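Long-range contacts in putative exported protein (Bordetella pertussis Tohama I, PDB 2PFZ), which binds pyroglutamic acid in the periplasm and probably delivers it to a tripartite ATP-independent (TRAP) transporter: residues 105-113 against 211-219; 119-127 against 177-186. All coordinates share one frame; numbering follows the deposited sequence.

In the fold
The two contacts lie on opposite sides of the chain's centre. Their centres are about 32 Å apart and their nearest atoms about 13 Å apart, so they do not touch. Interaction 1 pairs the outer ends of strands 111-118 and 207-213. At their other ends both strands lead to the ligand: Trp119 directly follows the first, and Pro206 directly precedes the second. These two pocket residues are joined by a backbone hydrogen bond. Interaction 2 starts at Trp119 and continues into strand 123-126 of the six-stranded sheet. It holds five of the nine pocket residues and meets pyroglutamic acid directly. Interaction 1 contains none of the nine.

Interaction 1 (105-113 against 211-219); sequences KLASQGMML and LVNKKAFDA
Met112 reaches over one face of the Phe217 ring in a Met-aromatic contact. Its SD lies 3.6 Å from Phe217 CG, displaced toward the rim of the ring. The chain runs extended through chi2 and then bends at chi3 (41°). This bend sets CE above the middle of the same face, 3.9 Å from the Phe217 centroid, in a CH-pi contact. With CG anti to its backbone N (chi1 179°), the Phe217 side chain reaches from the helix to Met112 and crosses that side chain at about a right angle. The aliphatic part of Lys214 lies back across Gly110 and Met112, but the approach of Lys214 CD to Met112 CG is doubtfully short.

The backbones form an antiparallel pair. Met112 N donates to Val212 O (2.7 Å), and Val212 N returns a bond to Met112 O (2.9 Å). Beyond the last strand pair, the backbone N of Lys214, the first residue of the helix, donates to Gly110 O (3.0 Å). A water bridges Gly110 O to Lys215 N. Gly110, with positive phi, is the C-prime residue of the Schellman motif that ends helix 88-107.

Met112 and Val212 share one sheet face; Met111, Leu113, Leu211 and Asn213 lie on the other. Leu211 CD2 meets Leu106 CD1 at 3.7 Å, the two chains crossing at about a right angle. Leu211 CD1 also touches Met111 SD. Asn213 is the N-cap of helix 214-218: its OD1 accepts from Ala216 N in the carboxamide plane, on a lone pair (3.0 Å).

Asn213 ND2 bonds to Val54 O of helix 50-55, whose Lys51 and Gln55 pack on Met111. Strand 61-65 flanks strand 207-213 on the side away from strand 111-118.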
ATOM      1  N   LYS A 105      -2.290  -0.439 -18.177  1.00 18.47           N
ATOM      2  CA  LYS A 105      -2.981  -1.645 -17.728  1.00 18.30           C
ATOM      3  C   LYS A 105      -4.391  -1.333 -17.252  1.00 17.46           C
ATOM      4  O   LYS A 105      -5.332  -2.030 -17.613  1.00 17.35           O
ATOM      5  CB  LYS A 105      -2.178  -2.362 -16.626  1.00 18.45           C
ATOM      6  CG  LYS A 105      -2.889  -3.586 -16.013  1.00 20.85           C
ATOM      7  CD  LYS A 105      -2.845  -4.772 -16.975  1.00 23.46           C
ATOM      8  CE  LYS A 105      -3.738  -5.910 -16.487  1.00 24.85           C
ATOM      9  NZ  LYS A 105      -3.759  -6.937 -17.551  1.00 28.22           N
ATOM     10  N   LEU A 106      -4.539  -0.275 -16.457  1.00 16.57           N
ATOM     11  CA  LEU A 106      -5.857   0.102 -15.969  1.00 16.67           C
ATOM     12  C   LEU A 106      -6.778   0.490 -17.125  1.00 17.78           C
ATOM     13  O   LEU A 106      -7.969   0.132 -17.128  1.00 18.30           O
ATOM     14  CB  LEU A 106      -5.761   1.245 -14.959  1.00 16.28           C
ATOM     15  CG  LEU A 106      -5.308   0.884 -13.530  1.00 15.67           C
ATOM     16  CD1 LEU A 106      -4.941   2.162 -12.791  1.00 14.65           C
ATOM     17  CD2 LEU A 106      -6.367   0.089 -12.765  1.00 16.49           C
ATOM     18  N   ALA A 107      -6.227   1.211 -18.098  1.00 18.85           N
ATOM     19  CA  ALA A 107      -7.011   1.596 -19.288  1.00 19.74           C
ATOM     20  C   ALA A 107      -7.577   0.413 -20.075  1.00 20.49           C
ATOM     21  O   ALA A 107      -8.725   0.501 -20.558  1.00 20.43           O
ATOM     22  CB  ALA A 107      -6.238   2.523 -20.189  1.00 19.71           C
ATOM     23  N   SER A 108      -6.803  -0.674 -20.185  1.00 20.97           N
ATOM     24  CA  SER A 108      -7.231  -1.926 -20.850  1.00 22.17           C
ATOM     25  C   SER A 108      -8.449  -2.583 -20.197  1.00 22.80           C
ATOM     26  O   SER A 108      -9.083  -3.464 -20.794  1.00 23.68           O
ATOM     27  CB  SER A 108      -6.081  -2.940 -20.911  1.00 22.10           C
ATOM     28  OG  SER A 108      -5.885  -3.551 -19.641  1.00 23.43           O
ATOM     29  N   GLN A 109      -8.765  -2.166 -18.971  1.00 23.02           N
ATOM     30  CA  GLN A 109      -9.922  -2.663 -18.232  1.00 23.58           C
ATOM     31  C   GLN A 109     -10.890  -1.525 -17.873  1.00 22.00           C
ATOM     32  O   GLN A 109     -11.633  -1.617 -16.900  1.00 21.79           O
ATOM     33  CB  GLN A 109      -9.480  -3.403 -16.953  1.00 22.64           C
ATOM     34  CG  GLN A 109      -8.634  -4.653 -17.192  1.00 25.30           C
ATOM     35  CD  GLN A 109      -8.091  -5.272 -15.898  1.00 25.18           C
ATOM     36  OE1 GLN A 109      -8.087  -4.639 -14.824  1.00 27.60           O
ATOM     37  NE2 GLN A 109      -7.604  -6.517 -16.002  1.00 28.81           N
ATOM     38  N   GLY A 110     -10.845  -0.435 -18.633  1.00 21.46           N
ATOM     39  CA  GLY A 110     -11.797   0.668 -18.462  1.00 20.81           C
ATOM     40  C   GLY A 110     -11.679   1.498 -17.195  1.00 20.38           C
ATOM     41  O   GLY A 110     -12.680   2.065 -16.742  1.00 20.42           O
ATOM     42  N   MET A 111     -10.473   1.589 -16.622  1.00 19.65           N
ATOM     43  CA  MET A 111     -10.256   2.409 -15.419  1.00 19.86           C
ATOM     44  C   MET A 111      -9.178   3.470 -15.596  1.00 19.53           C
ATOM     45  O   MET A 111      -8.294   3.344 -16.449  1.00 19.34           O
ATOM     46  CB  MET A 111      -9.915   1.527 -14.200  1.00 19.39           C
ATOM     47  CG  MET A 111     -11.068   0.626 -13.812  1.00 20.13           C
ATOM     48  SD  MET A 111     -10.687  -0.484 -12.477  1.00 20.94           S
ATOM     49  CE  MET A 111      -9.893  -1.819 -13.365  1.00 20.19           C
ATOM     50  N   MET A 112      -9.271   4.509 -14.778  1.00 19.59           N
ATOM     51  CA  MET A 112      -8.254   5.548 -14.689  1.00 21.08           C
ATOM     52  C   MET A 112      -7.559   5.547 -13.343  1.00 18.94           C
ATOM     53  O   MET A 112      -8.174   5.256 -12.318  1.00 17.89           O
ATOM     54  CB  MET A 112      -8.883   6.921 -14.874  1.00 21.07           C
ATOM     55  CG  MET A 112      -9.701   7.011 -16.095  1.00 23.28           C
ATOM     56  SD  MET A 112     -10.681   8.514 -16.142  1.00 26.73           S
ATOM     57  CE  MET A 112      -9.481   9.689 -15.500  1.00 21.43           C
ATOM     58  N   LEU A 113      -6.280   5.902 -13.359  1.00 18.60           N
ATOM     59  CA  LEU A 113      -5.531   6.146 -12.120  1.00 18.49           C
ATOM     60  C   LEU A 113      -5.691   7.600 -11.719  1.00 17.87           C
ATOM     61  O   LEU A 113      -5.210   8.510 -12.413  1.00 18.57           O
ATOM     62  CB  LEU A 113      -4.053   5.820 -12.302  1.00 19.15           C
ATOM     63  CG  LEU A 113      -3.109   6.124 -11.122  1.00 20.42           C
ATOM     64  CD1 LEU A 113      -3.515   5.358  -9.857  1.00 20.32           C
ATOM     65  CD2 LEU A 113      -1.666   5.813 -11.517  1.00 19.27           C
ATOM     66  N   LEU A 211      -8.657   4.564  -7.968  1.00 14.91           N
ATOM     67  CA  LEU A 211      -9.028   4.234  -9.339  1.00 15.57           C
ATOM     68  C   LEU A 211     -10.404   4.787  -9.598  1.00 16.20           C
ATOM     69  O   LEU A 211     -11.217   4.879  -8.686  1.00 16.31           O
ATOM     70  CB  LEU A 211      -9.088   2.726  -9.537  1.00 14.95           C
ATOM     71  CG  LEU A 211      -7.947   1.852  -9.014  1.00 15.51           C
ATOM     72  CD1 LEU A 211      -8.197   0.396  -9.470  1.00 14.38           C
ATOM     73  CD2 LEU A 211      -6.591   2.352  -9.501  1.00 18.85           C
ATOM     74  N   VAL A 212     -10.643   5.139 -10.856  1.00 17.13           N
ATOM     75  CA  VAL A 212     -11.915   5.706 -11.293  1.00 17.79           C
ATOM     76  C   VAL A 212     -12.397   4.910 -12.503  1.00 18.04           C
ATOM     77  O   VAL A 212     -11.612   4.589 -13.423  1.00 18.37           O
ATOM     78  CB  VAL A 212     -11.752   7.217 -11.674  1.00 17.49           C
ATOM     79  CG1 VAL A 212     -13.039   7.769 -12.287  1.00 17.06           C
ATOM     80  CG2 VAL A 212     -11.392   8.053 -10.466  1.00 20.20           C
ATOM     81  N   ASN A 213     -13.684   4.572 -12.507  1.00 18.83           N
ATOM     82  CA  ASN A 213     -14.300   3.971 -13.688  1.00 19.32           C
ATOM     83  C   ASN A 213     -14.430   4.992 -14.847  1.00 19.58           C
ATOM     84  O   ASN A 213     -15.031   6.066 -14.667  1.00 19.66           O
ATOM     85  CB  ASN A 213     -15.671   3.375 -13.335  1.00 19.02           C
ATOM     86  CG  ASN A 213     -16.333   2.709 -14.525  1.00 19.72           C
ATOM     87  OD1 ASN A 213     -17.012   3.369 -15.327  1.00 19.14           O
ATOM     88  ND2 ASN A 213     -16.142   1.399 -14.650  1.00 18.73           N
ATOM     89  N   LYS A 214     -13.861   4.668 -16.011  1.00 20.26           N
ATOM     90  CA  LYS A 214     -13.838   5.610 -17.158  1.00 22.28           C
ATOM     91  C   LYS A 214     -15.250   6.038 -17.577  1.00 22.23           C
ATOM     92  O   LYS A 214     -15.508   7.223 -17.840  1.00 22.42           O
ATOM     93  CB  LYS A 214     -13.160   4.981 -18.392  1.00 23.15           C
ATOM     94  CG  LYS A 214     -11.733   4.540 -18.208  1.00 28.29           C
ATOM     95  CD  LYS A 214     -10.732   5.611 -18.665  1.00 32.74           C
ATOM     96  CE  LYS A 214      -9.348   5.050 -18.996  1.00 30.92           C
ATOM     97  NZ  LYS A 214      -8.535   6.171 -19.682  1.00 35.84           N
ATOM     98  N   LYS A 215     -16.163   5.070 -17.659  1.00 22.39           N
ATOM     99  CA  LYS A 215     -17.561   5.380 -18.036  1.00 22.42           C
ATOM    100  C   LYS A 215     -18.202   6.360 -17.051  1.00 22.22           C
ATOM    101  O   LYS A 215     -18.892   7.298 -17.463  1.00 21.76           O
ATOM    102  CB  LYS A 215     -18.393   4.097 -18.139  1.00 22.73           C
ATOM    103  CG  LYS A 215     -18.159   3.313 -19.410  1.00 24.34           C
ATOM    104  CD  LYS A 215     -19.240   2.239 -19.544  1.00 27.14           C
ATOM    105  CE  LYS A 215     -18.818   1.173 -20.543  1.00 28.99           C
ATOM    106  NZ  LYS A 215     -19.801   0.044 -20.527  1.00 32.13           N
ATOM    107  N   ALA A 216     -17.950   6.160 -15.758  1.00 21.75           N
ATOM    108  CA  ALA A 216     -18.481   7.055 -14.723  1.00 21.96           C
ATOM    109  C   ALA A 216     -17.876   8.456 -14.857  1.00 22.27           C
ATOM    110  O   ALA A 216     -18.569   9.470 -14.681  1.00 22.77           O
ATOM    111  CB  ALA A 216     -18.214   6.487 -13.338  1.00 21.99           C
ATOM    112  N   PHE A 217     -16.579   8.508 -15.147  1.00 21.92           N
ATOM    113  CA  PHE A 217     -15.863   9.774 -15.323  1.00 21.92           C
ATOM    114  C   PHE A 217     -16.448  10.563 -16.516  1.00 23.08           C
ATOM    115  O   PHE A 217     -16.716  11.782 -16.419  1.00 22.37           O
ATOM    116  CB  PHE A 217     -14.384   9.463 -15.544  1.00 21.81           C
ATOM    117  CG  PHE A 217     -13.531  10.678 -15.764  1.00 20.25           C
ATOM    118  CD1 PHE A 217     -13.132  11.459 -14.686  1.00 18.75           C
ATOM    119  CD2 PHE A 217     -13.128  11.029 -17.053  1.00 19.77           C
ATOM    120  CE1 PHE A 217     -12.346  12.620 -14.879  1.00 17.75           C
ATOM    121  CE2 PHE A 217     -12.338  12.163 -17.268  1.00 18.24           C
ATOM    122  CZ  PHE A 217     -11.931  12.955 -16.169  1.00 19.30           C
ATOM    123  N   ASP A 218     -16.637   9.835 -17.618  1.00 23.59           N
ATOM    124  CA  ASP A 218     -17.103  10.355 -18.902  1.00 24.97           C
ATOM    125  C   ASP A 218     -18.494  10.975 -18.849  1.00 25.44           C
ATOM    126  O   ASP A 218     -18.826  11.867 -19.664  1.00 24.87           O
ATOM    127  CB  ASP A 218     -17.079   9.232 -19.942  1.00 25.08           C
ATOM    128  CG  ASP A 218     -15.690   8.980 -20.497  1.00 26.40           C
ATOM    129  OD1 ASP A 218     -14.747   9.708 -20.131  1.00 27.68           O
ATOM    130  OD2 ASP A 218     -15.538   8.036 -21.303  1.00 27.61           O
ATOM    131  N   ALA A 219     -19.306  10.497 -17.909  1.00 25.29           N
ATOM    132  CA  ALA A 219     -20.660  11.000 -17.721  1.00 26.22           C
ATOM    133  C   ALA A 219     -20.689  12.389 -17.090  1.00 26.70           C
ATOM    134  O   ALA A 219     -21.706  13.087 -17.173  1.00 27.90           O
ATOM    135  CB  ALA A 219     -21.480  10.022 -16.892  1.00 26.02           C
TER
HETATM  136  O   HOH W   1     -15.080   2.124 -17.915  1.00 21.90           O

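Interaction 2 (119-127 against 177-186); sequences WPPQGIFAN and DSYMSSGSTG. With PCA (pyroglutamic acid), chain B.
Part of the pyroglutamic acid pocket is formed here, where strand 123-126 pairs with strand 178-181 and the chain turns into helix 183-188. Trp119 lays one face of its indole against the lactam ring of the ligand, with PCA CD 3.3 Å from Trp119 CD2. Trp119 NE1 is held by Asn208. Three hydroxyls grip the polar atoms of the ligand. Ser181 OG donates to PCA OXT (2.7 Å), Ser182 OG donates to PCA OE (2.7 Å), and Thr185 OG1 accepts from PCA N (2.6 Å). Arg142 adds a further bond to the ligand.

Ser182 is also the N-cap of the helix. Its OG sits between the backbone N and the carbonyl carbon (chi1 54°), and from there it meets both Thr185 N, from which it accepts, and PCA OE.

The strands are antiparallel neighbours in the mixed six-stranded sheet of this family 7 solute-binding protein. Gly123 pairs with Ser181, and Phe125 with Tyr179, through two backbone bonds each. Phe125 and Tyr179 point the same way and form an offset stack, planes at 24° and centroids 4.7 Å apart. Tyr179 OH bonds to Thr191. At the edge of the Phe125 ring, in its plane, Ser182 O lies 3.2 Å from Phe125 CZ. Gly186 CA comes within 3.4 Å of Phe125 CZ. On the opposite sheet face, Ile124 CG1 packs on Met180 CG (3.6 Å), and Trp141 and Trp204 also touch Met180.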
ATOM      1  N   TRP A 119       2.388   4.081   1.399  1.00 13.89           N
ATOM      2  CA  TRP A 119       2.410   3.767   2.827  1.00 14.69           C
ATOM      3  C   TRP A 119       3.846   4.016   3.317  1.00 14.75           C
ATOM      4  O   TRP A 119       4.779   4.054   2.514  1.00 14.82           O
ATOM      5  CB  TRP A 119       2.095   2.279   3.034  1.00 15.12           C
ATOM      6  CG  TRP A 119       0.641   1.880   2.903  1.00 14.99           C
ATOM      7  CD1 TRP A 119      -0.007   1.496   1.767  1.00 14.64           C
ATOM      8  CD2 TRP A 119      -0.295   1.770   3.962  1.00 14.78           C
ATOM      9  NE1 TRP A 119      -1.310   1.149   2.048  1.00 15.22           N
ATOM     10  CE2 TRP A 119      -1.523   1.331   3.395  1.00 15.35           C
ATOM     11  CE3 TRP A 119      -0.239   2.030   5.333  1.00 15.26           C
ATOM     12  CZ2 TRP A 119      -2.661   1.118   4.162  1.00 15.27           C
ATOM     13  CZ3 TRP A 119      -1.376   1.827   6.095  1.00 14.16           C
ATOM     14  CH2 TRP A 119      -2.570   1.363   5.509  1.00 15.70           C
ATOM     15  N   PRO A 120       4.033   4.185   4.640  1.00 14.79           N
ATOM     16  CA  PRO A 120       5.395   4.334   5.190  1.00 15.03           C
ATOM     17  C   PRO A 120       6.295   3.092   5.010  1.00 15.14           C
ATOM     18  O   PRO A 120       5.817   1.998   4.673  1.00 14.74           O
ATOM     19  CB  PRO A 120       5.137   4.652   6.658  1.00 15.00           C
ATOM     20  CG  PRO A 120       3.667   5.233   6.645  1.00 14.78           C
ATOM     21  CD  PRO A 120       3.006   4.344   5.685  1.00 14.63           C
ATOM     22  N   PRO A 121       7.619   3.275   5.178  1.00 14.91           N
ATOM     23  CA  PRO A 121       8.555   2.173   4.939  1.00 14.77           C
ATOM     24  C   PRO A 121       8.286   0.960   5.810  1.00 14.48           C
ATOM     25  O   PRO A 121       7.981   1.100   7.000  1.00 15.76           O
ATOM     26  CB  PRO A 121       9.907   2.802   5.264  1.00 13.87           C
ATOM     27  CG  PRO A 121       9.696   4.274   4.974  1.00 14.49           C
ATOM     28  CD  PRO A 121       8.337   4.518   5.548  1.00 14.84           C
ATOM     29  N   GLN A 122       8.350  -0.207   5.200  1.00 14.38           N
ATOM     30  CA  GLN A 122       7.852  -1.421   5.844  1.00 14.60           C
ATOM     31  C   GLN A 122       8.876  -2.087   6.720  1.00 15.70           C
ATOM     32  O   GLN A 122       9.982  -2.390   6.261  1.00 15.33           O
ATOM     33  CB  GLN A 122       7.382  -2.414   4.800  1.00 15.11           C
ATOM     34  CG  GLN A 122       6.348  -1.786   3.842  1.00 14.96           C
ATOM     35  CD  GLN A 122       4.936  -1.699   4.394  1.00 15.35           C
ATOM     36  OE1 GLN A 122       4.411  -0.604   4.644  1.00 17.96           O
ATOM     37  NE2 GLN A 122       4.300  -2.826   4.535  1.00 12.01           N
ATOM     38  N   GLY A 123       8.470  -2.373   7.961  1.00 16.43           N
ATOM     39  CA  GLY A 123       9.352  -3.046   8.910  1.00 16.50           C
ATOM     40  C   GLY A 123       8.727  -4.335   9.375  1.00 17.31           C
ATOM     41  O   GLY A 123       7.635  -4.692   8.939  1.00 17.43           O
ATOM     42  N   ILE A 124       9.424  -5.041  10.255  1.00 17.99           N
ATOM     43  CA  ILE A 124       8.980  -6.347  10.730  1.00 17.70           C
ATOM     44  C   ILE A 124       8.560  -6.219  12.152  1.00 18.94           C
ATOM     45  O   ILE A 124       9.378  -5.848  13.012  1.00 20.17           O
ATOM     46  CB  ILE A 124      10.110  -7.410  10.709  1.00 17.68           C
ATOM     47  CG1 ILE A 124      10.882  -7.366   9.384  1.00 17.23           C
ATOM     48  CG2 ILE A 124       9.501  -8.814  10.952  1.00 18.07           C
ATOM     49  CD1 ILE A 124      12.268  -8.082   9.453  1.00 17.05           C
ATOM     50  N   PHE A 125       7.288  -6.525  12.401  1.00 19.64           N
ATOM     51  CA  PHE A 125       6.740  -6.635  13.755  1.00 19.81           C
ATOM     52  C   PHE A 125       6.977  -8.064  14.239  1.00 20.56           C
ATOM     53  O   PHE A 125       6.500  -9.002  13.614  1.00 20.48           O
ATOM     54  CB  PHE A 125       5.231  -6.369  13.767  1.00 19.84           C
ATOM     55  CG  PHE A 125       4.857  -4.928  13.497  1.00 19.78           C
ATOM     56  CD1 PHE A 125       4.834  -3.987  14.544  1.00 19.86           C
ATOM     57  CD2 PHE A 125       4.538  -4.513  12.202  1.00 19.67           C
ATOM     58  CE1 PHE A 125       4.475  -2.632  14.304  1.00 21.12           C
ATOM     59  CE2 PHE A 125       4.175  -3.158  11.940  1.00 19.49           C
ATOM     60  CZ  PHE A 125       4.156  -2.223  12.988  1.00 19.61           C
ATOM     61  N   ALA A 126       7.739  -8.227  15.324  1.00 21.21           N
ATOM     62  CA  ALA A 126       7.966  -9.558  15.885  1.00 22.49           C
ATOM     63  C   ALA A 126       8.209  -9.537  17.404  1.00 24.07           C
ATOM     64  O   ALA A 126       8.447  -8.489  18.010  1.00 23.94           O
ATOM     65  CB  ALA A 126       9.135 -10.250  15.158  1.00 23.04           C
ATOM     66  N   ASN A 127       8.144 -10.715  18.006  1.00 25.08           N
ATOM     67  CA  ASN A 127       8.522 -10.865  19.397  1.00 26.61           C
ATOM     68  C   ASN A 127       9.924 -11.426  19.528  1.00 27.58           C
ATOM     69  O   ASN A 127      10.515 -11.364  20.609  1.00 28.35           O
ATOM     70  CB  ASN A 127       7.487 -11.717  20.132  1.00 27.14           C
ATOM     71  CG  ASN A 127       6.233 -10.940  20.439  1.00 27.02           C
ATOM     72  OD1 ASN A 127       6.304  -9.807  20.911  1.00 30.30           O
ATOM     73  ND2 ASN A 127       5.082 -11.526  20.155  1.00 29.25           N
ATOM     74  N   ASP A 177       1.901 -14.087  14.904  1.00 26.48           N
ATOM     75  CA  ASP A 177       2.774 -13.525  15.955  1.00 25.93           C
ATOM     76  C   ASP A 177       3.731 -12.448  15.425  1.00 24.54           C
ATOM     77  O   ASP A 177       4.533 -11.864  16.187  1.00 23.91           O
ATOM     78  CB  ASP A 177       3.601 -14.645  16.637  1.00 26.90           C
ATOM     79  CG  ASP A 177       4.461 -15.462  15.647  1.00 28.52           C
ATOM     80  OD1 ASP A 177       4.753 -14.995  14.529  1.00 31.82           O
ATOM     81  OD2 ASP A 177       4.882 -16.601  15.982  1.00 32.39           O
ATOM     82  N   SER A 178       3.669 -12.231  14.111  1.00 22.95           N
ATOM     83  CA  SER A 178       4.632 -11.406  13.390  1.00 21.50           C
ATOM     84  C   SER A 178       4.025 -11.003  12.047  1.00 21.03           C
ATOM     85  O   SER A 178       3.120 -11.667  11.549  1.00 20.85           O
ATOM     86  CB  SER A 178       5.924 -12.190  13.130  1.00 21.62           C
ATOM     87  OG  SER A 178       5.685 -13.299  12.261  1.00 20.65           O
ATOM     88  N   TYR A 179       4.542  -9.912  11.490  1.00 20.82           N
ATOM     89  CA  TYR A 179       4.236  -9.455  10.145  1.00 19.21           C
ATOM     90  C   TYR A 179       5.101  -8.274   9.683  1.00 18.85           C
ATOM     91  O   TYR A 179       5.720  -7.595  10.486  1.00 18.95           O
ATOM     92  CB  TYR A 179       2.748  -9.121   9.983  1.00 19.11           C
ATOM     93  CG  TYR A 179       2.217  -7.925  10.719  1.00 18.57           C
ATOM     94  CD1 TYR A 179       1.879  -8.008  12.073  1.00 18.32           C
ATOM     95  CD2 TYR A 179       1.970  -6.712  10.050  1.00 15.31           C
ATOM     96  CE1 TYR A 179       1.361  -6.909  12.750  1.00 17.76           C
ATOM     97  CE2 TYR A 179       1.474  -5.610  10.728  1.00 17.63           C
ATOM     98  CZ  TYR A 179       1.160  -5.714  12.082  1.00 19.00           C
ATOM     99  OH  TYR A 179       0.624  -4.632  12.774  1.00 19.55           O
ATOM    100  N   MET A 180       5.124  -8.033   8.376  1.00 18.23           N
ATOM    101  CA  MET A 180       5.676  -6.776   7.863  1.00 17.55           C
ATOM    102  C   MET A 180       4.573  -5.806   7.469  1.00 18.09           C
ATOM    103  O   MET A 180       3.564  -6.214   6.899  1.00 17.76           O
ATOM    104  CB  MET A 180       6.668  -6.990   6.739  1.00 17.72           C
ATOM    105  CG  MET A 180       7.957  -7.664   7.227  1.00 15.84           C
ATOM    106  SD  MET A 180       9.192  -7.879   5.946  1.00 18.04           S
ATOM    107  CE  MET A 180       9.826  -6.210   5.807  1.00 16.71           C
ATOM    108  N   SER A 181       4.750  -4.553   7.892  1.00 18.11           N
ATOM    109  CA  SER A 181       3.823  -3.439   7.622  1.00 17.07           C
ATOM    110  C   SER A 181       4.478  -2.140   8.109  1.00 17.52           C
ATOM    111  O   SER A 181       5.676  -2.113   8.417  1.00 16.44           O
ATOM    112  CB  SER A 181       2.493  -3.621   8.351  1.00 17.70           C
ATOM    113  OG  SER A 181       1.521  -2.698   7.874  1.00 16.73           O
ATOM    114  N   SER A 182       3.674  -1.074   8.182  1.00 17.04           N
ATOM    115  CA  SER A 182       4.130   0.253   8.548  1.00 17.30           C
ATOM    116  C   SER A 182       3.893   0.486  10.047  1.00 17.57           C
ATOM    117  O   SER A 182       3.146  -0.256  10.679  1.00 17.23           O
ATOM    118  CB  SER A 182       3.365   1.294   7.746  1.00 16.84           C
ATOM    119  OG  SER A 182       1.961   1.103   7.892  1.00 15.60           O
ATOM    120  N   GLY A 183       4.556   1.496  10.610  1.00 18.63           N
ATOM    121  CA  GLY A 183       4.241   1.964  11.957  1.00 18.88           C
ATOM    122  C   GLY A 183       2.783   2.387  12.055  1.00 18.84           C
ATOM    123  O   GLY A 183       2.150   2.203  13.104  1.00 19.63           O
ATOM    124  N   SER A 184       2.281   2.988  10.971  1.00 18.12           N
ATOM    125  CA  SER A 184       0.868   3.367  10.811  1.00 18.10           C
ATOM    126  C   SER A 184      -0.072   2.228  11.217  1.00 17.32           C
ATOM    127  O   SER A 184      -0.830   2.353  12.179  1.00 17.27           O
ATOM    128  CB  SER A 184       0.602   3.793   9.361  1.00 18.37           C
ATOM    129  OG  SER A 184      -0.795   3.909   9.077  1.00 19.50           O
ATOM    130  N   THR A 185      -0.003   1.126  10.487  1.00 17.17           N
ATOM    131  CA  THR A 185      -0.817  -0.077  10.752  1.00 18.05           C
ATOM    132  C   THR A 185      -0.581  -0.653  12.133  1.00 18.75           C
ATOM    133  O   THR A 185      -1.543  -1.008  12.835  1.00 18.96           O
ATOM    134  CB  THR A 185      -0.629  -1.140   9.670  1.00 18.13           C
ATOM    135  OG1 THR A 185      -1.138  -0.627   8.444  1.00 17.41           O
ATOM    136  CG2 THR A 185      -1.389  -2.416  10.020  1.00 18.93           C
ATOM    137  N   GLY A 186       0.691  -0.745  12.523  1.00 19.06           N
ATOM    138  CA  GLY A 186       1.030  -1.191  13.887  1.00 20.41           C
ATOM    139  C   GLY A 186       0.304  -0.396  14.950  1.00 21.38           C
ATOM    140  O   GLY A 186      -0.299  -0.967  15.864  1.00 21.25           O
TER
HETATM  141  N   PCA B   1      -0.368  -1.339   6.073  1.00 15.94           N
HETATM  142  CA  PCA B   1      -1.283  -2.104   5.204  1.00 16.87           C
HETATM  143  CB  PCA B   1      -0.650  -2.363   3.836  1.00 16.52           C
HETATM  144  CG  PCA B   1       0.739  -1.757   3.892  1.00 15.73           C
HETATM  145  CD  PCA B   1       0.796  -1.116   5.248  1.00 15.83           C
HETATM  146  OE  PCA B   1       1.746  -0.414   5.627  1.00 15.77           O
HETATM  147  C   PCA B   1      -1.495  -3.445   5.869  1.00 17.64           C
HETATM  148  O   PCA B   1      -2.442  -4.181   5.564  1.00 17.85           O
HETATM  149  OXT PCA B   1      -0.688  -3.804   6.742  1.00 17.91           O
HETATM  150  O   HOH W   2       6.678   2.650   9.117  1.00 21.62           O
HETATM  151  O   HOH W   3       7.295 -12.989  16.726  1.00 29.18           O